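Local coordinates for solute binding protein MsmE (Bacillus subtilis subsp. subtilis str. 168, PDB 4R6H), which binds melibiose, raffinose and stachyose as the solute-binding component of the MelEDC-MsmX ABC transporter that imports these sugars, at residues A[81-85]-A[86-90]; A[165-168]-A[169-173]; A[257-261]-A[262-266]. One frame throughout, in Å; residues are numbered along the deposited sequence. Where two conformers were deposited one is given.

Contact 1: residues A[81-85]-A[86-90]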
ATOM      1  N   VAL A  81       9.922  -9.794  18.625  1.00 18.11           N
ATOM      2  CA  VAL A  81      10.264 -10.272  19.966  1.00 20.17           C
ATOM      3  C   VAL A  81       9.080 -11.077  20.493  1.00 21.15           C
ATOM      4  O   VAL A  81       9.276 -12.151  21.032  1.00 21.17           O
ATOM      5  CB  VAL A  81      10.571  -9.086  20.906  1.00 19.19           C
ATOM      6  CG1 VAL A  81      10.612  -9.556  22.342  1.00 22.86           C
ATOM      7  CG2 VAL A  81      11.866  -8.403  20.485  1.00 21.89           C
ATOM      8  N   ARG A  82       7.845 -10.589  20.301  1.00 21.25           N
ATOM      9  CA  ARG A  82       6.680 -11.337  20.785  1.00 23.19           C
ATOM     10  C   ARG A  82       6.523 -12.698  20.100  1.00 22.06           C
ATOM     11  O   ARG A  82       6.149 -13.672  20.761  1.00 24.58           O
ATOM     12  CB  ARG A  82       5.406 -10.540  20.607  1.00 20.75           C
ATOM     13  CG  ARG A  82       5.295  -9.402  21.604  1.00 21.60           C
ATOM     14  CD  ARG A  82       3.942  -8.721  21.432  1.00 24.32           C
ATOM     15  NE  ARG A  82       3.515  -7.787  22.462  1.00 25.75           N
ATOM     16  CZ  ARG A  82       2.789  -8.117  23.537  1.00 29.57           C
ATOM     17  NH1 ARG A  82       2.397  -7.166  24.369  1.00 33.60           N
ATOM     18  NH2 ARG A  82       2.497  -9.378  23.808  1.00 30.73           N
ATOM     19  N   MET A  83       6.791 -12.771  18.798  1.00 20.81           N
ATOM     20  CA  MET A  83       6.782 -14.048  18.056  1.00 25.06           C
ATOM     21  C   MET A  83       7.818 -15.009  18.625  1.00 28.74           C
ATOM     22  O   MET A  83       7.532 -16.177  18.908  1.00 29.52           O
ATOM     23  CB  MET A  83       6.983 -13.824  16.537  1.00 23.83           C
ATOM     24  CG  MET A  83       5.659 -13.487  15.831  1.00 25.23           C
ATOM     25  SD  MET A  83       5.745 -13.289  14.042  1.00 29.25           S
ATOM     26  CE  MET A  83       6.622 -11.721  13.946  1.00 27.10           C
ATOM     27  N   ALA A  84       9.015 -14.490  18.818  1.00 23.89           N
ATOM     28  CA  ALA A  84      10.123 -15.306  19.390  1.00 28.95           C
ATOM     29  C   ALA A  84       9.795 -15.823  20.792  1.00 31.24           C
ATOM     30  O   ALA A  84      10.195 -16.936  21.173  1.00 30.90           O
ATOM     31  CB  ALA A  84      11.409 -14.502  19.411  1.00 28.73           C
ATOM     32  N   ALA A  85       9.070 -15.025  21.566  1.00 25.06           N
ATOM     33  CA  ALA A  85       8.615 -15.382  22.913  1.00 23.94           C
ATOM     34  C   ALA A  85       7.372 -16.298  22.954  1.00 28.89           C
ATOM     35  O   ALA A  85       6.947 -16.719  24.037  1.00 31.82           O
ATOM     36  CB  ALA A  85       8.340 -14.131  23.694  1.00 26.22           C
ATOM     37  N   ASN A  86       6.777 -16.546  21.788  1.00 24.83           N
ATOM     38  CA  ASN A  86       5.447 -17.160  21.704  1.00 26.60           C
ATOM     39  C   ASN A  86       4.465 -16.467  22.656  1.00 32.47           C
ATOM     40  O   ASN A  86       3.793 -17.103  23.465  1.00 31.82           O
ATOM     41  CB  ASN A  86       5.554 -18.676  21.926  1.00 30.60           C
ATOM     42  CG  ASN A  86       5.386 -19.432  20.637  1.00 47.31           C
ATOM     43  OD1 ASN A  86       6.331 -20.032  20.125  1.00 69.08           O
ATOM     44  ND2 ASN A  86       4.180 -19.357  20.065  1.00 58.22           N
ATOM     45  N   ASP A  87       4.418 -15.139  22.547  1.00 25.54           N
ATOM     46  CA  ASP A  87       3.706 -14.258  23.451  1.00 25.19           C
ATOM     47  C   ASP A  87       3.121 -13.100  22.652  1.00 23.54           C
ATOM     48  O   ASP A  87       3.436 -11.924  22.862  1.00 25.45           O
ATOM     49  CB  ASP A  87       4.630 -13.726  24.575  1.00 27.89           C
ATOM     50  CG  ASP A  87       3.891 -12.890  25.598  1.00 54.34           C
ATOM     51  OD1 ASP A  87       2.709 -13.217  25.877  1.00 37.50           O
ATOM     52  OD2 ASP A  87       4.488 -11.906  26.114  1.00 35.45           O
ATOM     53  N   LEU A  88       2.204 -13.469  21.770  1.00 23.47           N
ATOM     54  CA  LEU A  88       1.596 -12.527  20.868  1.00 22.04           C
ATOM     55  C   LEU A  88       0.449 -11.788  21.518  1.00 21.30           C
ATOM     56  O   LEU A  88      -0.154 -12.263  22.445  1.00 23.29           O
ATOM     57  CB  LEU A  88       1.124 -13.209  19.594  1.00 22.58           C
ATOM     58  CG  LEU A  88       2.214 -13.564  18.572  1.00 26.42           C
ATOM     59  CD1 LEU A  88       3.034 -14.778  19.026  1.00 32.82           C
ATOM     60  CD2 LEU A  88       1.611 -13.796  17.210  1.00 26.29           C
ATOM     61  N   PRO A  89       0.138 -10.604  20.991  1.00 20.15           N
ATOM     62  CA  PRO A  89      -1.112 -10.008  21.370  1.00 21.66           C
ATOM     63  C   PRO A  89      -2.258 -10.908  20.936  1.00 18.04           C
ATOM     64  O   PRO A  89      -2.111 -11.733  20.031  1.00 20.69           O
ATOM     65  CB  PRO A  89      -1.136  -8.712  20.540  1.00 21.53           C
ATOM     66  CG  PRO A  89       0.234  -8.556  19.973  1.00 21.41           C
ATOM     67  CD  PRO A  89       0.718  -9.934  19.816  1.00 21.91           C
ATOM     68  N   ASP A  90      -3.423 -10.705  21.538  1.00 18.19           N
ATOM     69  CA  ASP A  90      -4.600 -11.515  21.169  1.00 20.02           C
ATOM     70  C   ASP A  90      -5.000 -11.268  19.706  1.00 18.44           C
ATOM     71  O   ASP A  90      -5.330 -12.178  18.971  1.00 18.13           O
ATOM     72  CB  ASP A  90      -5.768 -11.237  22.096  1.00 19.51           C
ATOM     73  CG  ASP A  90      -5.416 -11.484  23.575  1.00 22.96           C
ATOM     74  OD1 ASP A  90      -4.853 -12.568  23.869  1.00 22.46           O
ATOM     75  OD2 ASP A  90      -5.651 -10.558  24.387  1.00 24.09           O
TER
HETATM   76  O   HOH W   1       7.844 -18.720  17.911  1.00 47.39           O

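Contact 2: residues A[165-168]-A[169-173]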
ATOM      1  N   ASP A 165       2.410   5.208 -22.830  1.00 17.82           N
ATOM      2  CA  ASP A 165       1.398   6.257 -22.909  1.00 19.90           C
ATOM      3  C   ASP A 165       1.513   7.262 -21.761  1.00 18.05           C
ATOM      4  O   ASP A 165       1.259   8.459 -21.905  1.00 18.96           O
ATOM      5  CB  ASP A 165       0.019   5.645 -22.969  1.00 19.85           C
ATOM      6  CG  ASP A 165      -0.310   5.079 -24.341  1.00 27.50           C
ATOM      7  OD1 ASP A 165       0.411   5.392 -25.317  1.00 27.87           O
ATOM      8  OD2 ASP A 165      -1.251   4.296 -24.407  1.00 29.61           O
ATOM      9  N   PHE A 166       1.952   6.782 -20.591  1.00 16.82           N
ATOM     10  CA  PHE A 166       2.204   7.663 -19.451  1.00 19.08           C
ATOM     11  C   PHE A 166       3.307   8.684 -19.770  1.00 17.06           C
ATOM     12  O   PHE A 166       3.160   9.872 -19.601  1.00 18.57           O
ATOM     13  CB  PHE A 166       2.540   6.763 -18.229  1.00 17.85           C
ATOM     14  CG  PHE A 166       2.849   7.521 -16.946  1.00 17.20           C
ATOM     15  CD1 PHE A 166       2.137   8.640 -16.522  1.00 17.14           C
ATOM     16  CD2 PHE A 166       3.882   7.068 -16.136  1.00 17.67           C
ATOM     17  CE1 PHE A 166       2.468   9.302 -15.366  1.00 16.49           C
ATOM     18  CE2 PHE A 166       4.191   7.696 -14.954  1.00 17.82           C
ATOM     19  CZ  PHE A 166       3.487   8.824 -14.569  1.00 18.70           C
ATOM     20  N   ILE A 167       4.450   8.164 -20.215  1.00 17.42           N
ATOM     21  CA  ILE A 167       5.587   9.019 -20.544  1.00 21.19           C
ATOM     22  C   ILE A 167       5.199  10.015 -21.672  1.00 19.25           C
ATOM     23  O   ILE A 167       5.546  11.172 -21.590  1.00 20.82           O
ATOM     24  CB  ILE A 167       6.810   8.173 -20.928  1.00 20.77           C
ATOM     25  CG1 ILE A 167       7.283   7.395 -19.710  1.00 23.22           C
ATOM     26  CG2 ILE A 167       7.900   9.061 -21.529  1.00 27.68           C
ATOM     27  CD1 ILE A 167       8.318   6.372 -20.080  1.00 29.09           C
ATOM     28  N   LYS A 168       4.440   9.533 -22.652  1.00 19.21           N
ATOM     29  CA  LYS A 168       3.964  10.425 -23.718  1.00 19.74           C
ATOM     30  C   LYS A 168       3.090  11.555 -23.142  1.00 20.79           C
ATOM     31  O   LYS A 168       3.278  12.744 -23.464  1.00 21.34           O
ATOM     32  CB  LYS A 168       3.209   9.640 -24.764  1.00 22.64           C
ATOM     33  CG  LYS A 168       2.787  10.454 -25.984  1.00 23.78           C
ATOM     34  CD  LYS A 168       2.315   9.470 -27.057  1.00 32.51           C
ATOM     35  CE  LYS A 168       1.471  10.123 -28.125  1.00 57.25           C
ATOM     36  NZ  LYS A 168       1.004   9.058 -29.058  1.00 42.83           N
ATOM     37  N   ALA A 169       2.210  11.209 -22.200  1.00 18.85           N
ATOM     38  CA  ALA A 169       1.430  12.257 -21.530  1.00 21.08           C
ATOM     39  C   ALA A 169       2.300  13.274 -20.810  1.00 19.68           C
ATOM     40  O   ALA A 169       2.031  14.461 -20.817  1.00 19.76           O
ATOM     41  CB  ALA A 169       0.437  11.639 -20.546  1.00 20.79           C
ATOM     42  N   LEU A 170       3.338  12.798 -20.104  1.00 18.32           N
ATOM     43  CA  LEU A 170       4.256  13.693 -19.414  1.00 19.13           C
ATOM     44  C   LEU A 170       4.914  14.648 -20.386  1.00 17.11           C
ATOM     45  O   LEU A 170       5.040  15.818 -20.123  1.00 19.23           O
ATOM     46  CB  LEU A 170       5.330  12.874 -18.636  1.00 19.39           C
ATOM     47  CG  LEU A 170       4.777  11.929 -17.565  1.00 19.12           C
ATOM     48  CD1 LEU A 170       5.955  11.330 -16.834  1.00 20.39           C
ATOM     49  CD2 LEU A 170       3.828  12.641 -16.595  1.00 17.54           C
ATOM     50  N   ARG A 171       5.364  14.096 -21.522  1.00 19.46           N
ATOM     51  CA  ARG A 171       5.972  14.935 -22.572  1.00 21.26           C
ATOM     52  C   ARG A 171       4.982  15.976 -23.075  1.00 18.41           C
ATOM     53  O   ARG A 171       5.336  17.148 -23.262  1.00 22.65           O
ATOM     54  CB  ARG A 171       6.479  14.060 -23.723  1.00 23.02           C
ATOM     55  CG  ARG A 171       7.737  13.295 -23.353  1.00 24.22           C
ATOM     56  CD  ARG A 171       8.623  12.984 -24.565  1.00 35.01           C
ATOM     57  NE  ARG A 171       7.806  12.491 -25.647  1.00 30.10           N
ATOM     58  CZ  ARG A 171       7.387  11.234 -25.761  1.00 27.09           C
ATOM     59  NH1 ARG A 171       6.614  10.918 -26.777  1.00 28.59           N
ATOM     60  NH2 ARG A 171       7.775  10.284 -24.905  1.00 32.26           N
ATOM     61  N   THR A 172       3.728  15.569 -23.235  1.00 21.06           N
ATOM     62  CA  THR A 172       2.685  16.522 -23.676  1.00 22.18           C
ATOM     63  C   THR A 172       2.491  17.657 -22.692  1.00 23.27           C
ATOM     64  O   THR A 172       2.378  18.837 -23.042  1.00 22.62           O
ATOM     65  CB  THR A 172       1.340  15.798 -23.876  1.00 24.58           C
ATOM     66  OG1 THR A 172       1.478  14.850 -24.936  1.00 27.12           O
ATOM     67  CG2 THR A 172       0.212  16.809 -24.183  1.00 25.00           C
ATOM     68  N   ILE A 173       2.424  17.315 -21.413  1.00 19.85           N
ATOM     69  CA  ILE A 173       2.253  18.326 -20.391  1.00 18.03           C
ATOM     70  C   ILE A 173       3.431  19.301 -20.380  1.00 21.84           C
ATOM     71  O   ILE A 173       3.247  20.525 -20.254  1.00 21.31           O
ATOM     72  CB  ILE A 173       2.057  17.620 -19.009  1.00 22.75           C
ATOM     73  CG1 ILE A 173       0.711  16.895 -18.973  1.00 22.28           C
ATOM     74  CG2 ILE A 173       2.148  18.573 -17.850  1.00 21.90           C
ATOM     75  CD1 ILE A 173       0.682  15.673 -18.061  1.00 21.14           C
TER

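Contact 3: residues A[257-261]-A[262-266]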
ATOM      1  N   ILE A 257       0.462  18.972  -1.062  1.00 20.09           N
ATOM      2  CA  ILE A 257      -0.945  19.388  -1.082  1.00 18.80           C
ATOM      3  C   ILE A 257      -1.050  20.794  -1.661  1.00 19.09           C
ATOM      4  O   ILE A 257      -1.896  21.030  -2.545  1.00 18.67           O
ATOM      5  CB  ILE A 257      -1.577  19.331   0.302  1.00 17.08           C
ATOM      6  CG1 ILE A 257      -1.730  17.873   0.760  1.00 21.06           C
ATOM      7  CG2 ILE A 257      -2.916  20.035   0.302  1.00 18.99           C
ATOM      8  CD1 ILE A 257      -2.036  17.708   2.239  1.00 19.43           C
ATOM      9  N   GLU A 258      -0.232  21.723  -1.174  1.00 17.85           N
ATOM     10  CA  GLU A 258      -0.296  23.109  -1.665  1.00 19.68           C
ATOM     11  C   GLU A 258       0.017  23.177  -3.172  1.00 20.04           C
ATOM     12  O   GLU A 258      -0.702  23.858  -3.930  1.00 19.84           O
ATOM     13  CB  GLU A 258       0.662  24.054  -0.885  1.00 22.74           C
ATOM     14  CG  GLU A 258       0.732  25.485  -1.455  1.00 40.50           C
ATOM     15  CD  GLU A 258       1.425  26.525  -0.565  1.00 59.31           C
ATOM     16  OE1 GLU A 258       1.776  26.188   0.583  1.00 45.30           O
ATOM     17  OE2 GLU A 258       1.618  27.696  -1.018  1.00 31.15           O
ATOM     18  N   LEU A 259       1.011  22.449  -3.649  1.00 19.24           N
ATOM     19  CA  LEU A 259       1.348  22.508  -5.068  1.00 18.86           C
ATOM     20  C   LEU A 259       0.238  21.895  -5.930  1.00 19.12           C
ATOM     21  O   LEU A 259      -0.129  22.449  -6.982  1.00 18.44           O
ATOM     22  CB  LEU A 259       2.669  21.813  -5.391  1.00 19.47           C
ATOM     23  CG  LEU A 259       3.896  22.517  -4.883  1.00 20.99           C
ATOM     24  CD1 LEU A 259       5.086  21.566  -5.049  1.00 22.46           C
ATOM     25  CD2 LEU A 259       4.158  23.852  -5.581  1.00 24.38           C
ATOM     26  N   MET A 260      -0.331  20.771  -5.499  1.00 17.28           N
ATOM     27  CA  MET A 260      -1.403  20.153  -6.234  0.50 16.45           C
ATOM     28  C   MET A 260      -2.639  21.087  -6.287  1.00 16.01           C
ATOM     29  O   MET A 260      -3.266  21.234  -7.323  1.00 17.21           O
ATOM     30  CB  MET A 260      -1.712  18.786  -5.589  0.50 17.84           C
ATOM     31  CG  MET A 260      -2.656  17.868  -6.357  0.50 13.57           C
ATOM     32  SD  MET A 260      -2.289  17.532  -8.101  0.50 24.51           S
ATOM     33  CE  MET A 260      -1.982  15.796  -8.150  0.50 20.35           C
ATOM     34  N   ALA A 261      -2.945  21.715  -5.160  1.00 17.39           N
ATOM     35  CA  ALA A 261      -4.087  22.658  -5.089  1.00 19.43           C
ATOM     36  C   ALA A 261      -3.869  23.905  -5.929  1.00 22.16           C
ATOM     37  O   ALA A 261      -4.835  24.597  -6.221  1.00 22.06           O
ATOM     38  CB  ALA A 261      -4.303  23.066  -3.661  1.00 18.87           C
ATOM     39  N   GLN A 262      -2.630  24.213  -6.293  1.00 17.59           N
ATOM     40  CA  GLN A 262      -2.322  25.378  -7.119  1.00 17.42           C
ATOM     41  C   GLN A 262      -2.203  25.011  -8.590  1.00 18.14           C
ATOM     42  O   GLN A 262      -1.719  25.801  -9.402  1.00 20.11           O
ATOM     43  CB  GLN A 262      -1.046  26.030  -6.598  1.00 20.56           C
ATOM     44  CG  GLN A 262      -1.263  26.722  -5.289  1.00 20.69           C
ATOM     45  CD  GLN A 262       0.042  27.132  -4.595  1.00 26.74           C
ATOM     46  OE1 GLN A 262       1.145  26.963  -5.123  1.00 32.38           O
ATOM     47  NE2 GLN A 262      -0.099  27.665  -3.400  1.00 32.22           N
ATOM     48  N   ASN A 263      -2.674  23.809  -8.992  1.00 17.66           N
ATOM     49  CA  ASN A 263      -2.579  23.387 -10.390  1.00 18.85           C
ATOM     50  C   ASN A 263      -1.142  23.373 -10.926  1.00 16.75           C
ATOM     51  O   ASN A 263      -0.906  23.588 -12.129  1.00 20.05           O
ATOM     52  CB  ASN A 263      -3.478  24.263 -11.297  1.00 18.63           C
ATOM     53  CG  ASN A 263      -4.947  23.997 -11.079  1.00 22.04           C
ATOM     54  OD1 ASN A 263      -5.472  22.926 -11.427  1.00 20.50           O
ATOM     55  ND2 ASN A 263      -5.634  24.956 -10.511  1.00 20.52           N
ATOM     56  N   LYS A 264      -0.199  23.003 -10.057  1.00 18.26           N
ATOM     57  CA  LYS A 264       1.205  22.952 -10.408  1.00 19.56           C
ATOM     58  C   LYS A 264       1.745  21.549 -10.719  1.00 18.46           C
ATOM     59  O   LYS A 264       2.915  21.413 -11.143  1.00 20.69           O
ATOM     60  CB  LYS A 264       2.033  23.691  -9.364  1.00 21.27           C
ATOM     61  CG  LYS A 264       1.810  25.203  -9.460  1.00 25.28           C
ATOM     62  CD  LYS A 264       2.543  25.997  -8.387  1.00 32.28           C
ATOM     63  CE  LYS A 264       2.252  27.492  -8.511  1.00 31.66           C
ATOM     64  NZ  LYS A 264       2.370  28.177  -7.191  1.00 36.52           N
ATOM     65  N   ILE A 265       0.883  20.536 -10.559  1.00 17.63           N
ATOM     66  CA  ILE A 265       1.324  19.142 -10.690  1.00 17.70           C
ATOM     67  C   ILE A 265       0.309  18.350 -11.470  1.00 16.50           C
ATOM     68  O   ILE A 265      -0.875  18.361 -11.116  1.00 17.51           O
ATOM     69  CB  ILE A 265       1.500  18.479  -9.299  1.00 18.04           C
ATOM     70  CG1 ILE A 265       2.701  19.065  -8.529  1.00 19.77           C
ATOM     71  CG2 ILE A 265       1.707  16.972  -9.425  1.00 18.17           C
ATOM     72  CD1 ILE A 265       2.737  18.660  -7.072  1.00 19.62           C
ATOM     73  N   ALA A 266       0.716  17.630 -12.510  1.00 15.91           N
ATOM     74  CA  ALA A 266      -0.231  16.775 -13.246  1.00 15.59           C
ATOM     75  C   ALA A 266      -0.433  15.403 -12.614  1.00 18.88           C
ATOM     76  O   ALA A 266      -1.559  15.016 -12.340  1.00 18.83           O
ATOM     77  CB  ALA A 266       0.168  16.636 -14.706  1.00 17.42           C
TER
HETATM   78  O   HOH W   2      -2.185  20.359  -9.763  1.00 17.25           O

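Contact 1: residues A[81-85]-A[86-90]
A Schellman motif closes helix 75-84, and the Arg82 side chain passes obliquely over the chain that leaves it, touching Asp87 and Pro89. Asn86, with positive phi (48°), turns the backbone back, so that Asp87 N donates to Arg82 O at 2.9 Å and Asn86 N to Met83 O at 3.0 Å; the second donor stands well above the carbonyl plane. A water also donates to Met83 O and spans to Asn86 OD1, tying the amide side chain to the last turn.

The Arg82 chain runs extended from CG to NE, its start beside the backbone N (chi1 -73°), which carries the guanidinium along the outgoing loop. There Arg82 NH2 donates to Asp87 O at 2.9 Å, with the oxygen at the guanidinium edge and near its plane. Arg82 thus accepts from the Asp87 N-H with its carbonyl and donates to the Asp87 C=O with its guanidinium. Pro89 CG lies over one guanidinium face, and Pro89 CD rests 3.8 Å from Arg82 CD. The Asp87 carboxylate adds only a long salt bridge, its OD2 4.0 Å from Arg82 NH2 and well out of the guanidinium plane. Arg82 NE is held by Tyr38 OH of strand 33-38.

Leu88 CD1 packs 3.9 Å from Met83 CA, and Tyr105 touches both Met83 and Leu88. Two bonds back into the last turn round a residue of positive phi typify a Schellman C-terminal cap.

Contact 2: residues A[165-168]-A[169-173]
Ala169 opens the second half of a continuous alpha-helix, 163-177, whose i to i+4 bonds join 165-168 to 169-173. Its N donates to Asp165 O at 2.9 Å, and its CB lies 3.4 Å from Phe166 O, close against the preceding turn; the methyl also touches Ile157.

Leu170 follows, with N bonded to Phe166 O in the carbonyl plane. Its branch supplies the main apolar contact: Leu170 CD2 reaches Phe166 CE1 at 3.8 Å, while CD1 sits over one face of the ring, offset toward the rim. Phe166 CG points away from its own backbone N (chi1 179°), which sets CG beside the carbonyl carbon and brings one ring face to the leucine one turn on. The ring also makes edge-to-face contacts with Phe184 and Phe267, and Met238 of helix 229-240 touches both Phe166 and Leu170. This side of the helix is therefore buried against strands 182-185 and 265-269 and against helix 229-240.

Arg171 turns to a more open side. Its N donates to Ile167 O, and its side chain, bent at chi3 (-45°), folds back over the preceding turn. The guanidinium lays one face over Lys168 CA, and Arg171 NH2 comes within 3.6 Å of Ile167 CG2. Lys168 instead stretches out beyond CG, leaving its NZ 6.3 Å from Arg171 NH1; the two like charges do not touch, and their approach is confined to the aliphatic part of the lysine.

At Thr172 the N donates to Lys168 O with the C=O pointing almost straight at it, at 2.9 Å, and OG1 stands 3.1 Å from that same oxygen.

Contact 3: residues A[257-261]-A[262-266]
One carbonyl, Leu259 O, takes two backbone N-H groups from opposite faces of its plane: Gln262 N and Lys264 N, each 3.1 Å away. The Lys264 bond belongs to the Schellman motif that ends helix 256-261; that from Gln262 N is an extra bond three residues on. Lys264 N is tilted 23° from the plane, whereas Gln262 N stands far above it. Asn263, the C' residue with positive phi (58°), completes the motif by donating from N to Met260 O; its side-chain OD1 is held by Asn148 ND2.

A polar chain runs along the outside of the turn. Gln262 NE2 donates to the anti lone pair of Glu258 OE2 at 2.9 Å, with carboxylate and amide planes 80° apart. Lys264 NZ in turn donates to Gln262 OE1 at 2.7 Å from above the amide C=O plane, so both ends of the amide are engaged, consistent with a single orientation.

Ile265 begins strand 265-269 and points back at the helix. Ile265 CD1 packs 3.6 Å from Leu259 CB, and Trp185 of strand 182-185 touches both residues. The Lys264 and Leu259 side chains cross at about a right angle, touching at CD and CD2. In one of its two conformers Met260 brings SD near Ile265 O, a contact doubtful for that reason. A water joins the two backbones, donating to Met260 O at 2.8 Å and to Ile265 O at 2.7 Å.

From the N terminus the three contacts follow in series, and none nests within or crosses another. Contact 1 closes the turn between helix 75-84 and strand 91-92, beside strand 33-38. Contact 2 closes no loop, being two successive turns of helix 163-177. Contact 3 closes the turn from helix 256-261 into strand 265-269 of the mixed sheet. Contacts 2 and 3 share one side of the chain, their centres 18 Å apart, and meet where Ile173 CD1 packs 3.5 Å from Ala266 CB, joining helix 163-177 to that strand. Contact 1 lies on the opposite side of the chain's centre, its centre 50 Å from that of contact 2 and 45 Å from that of contact 3.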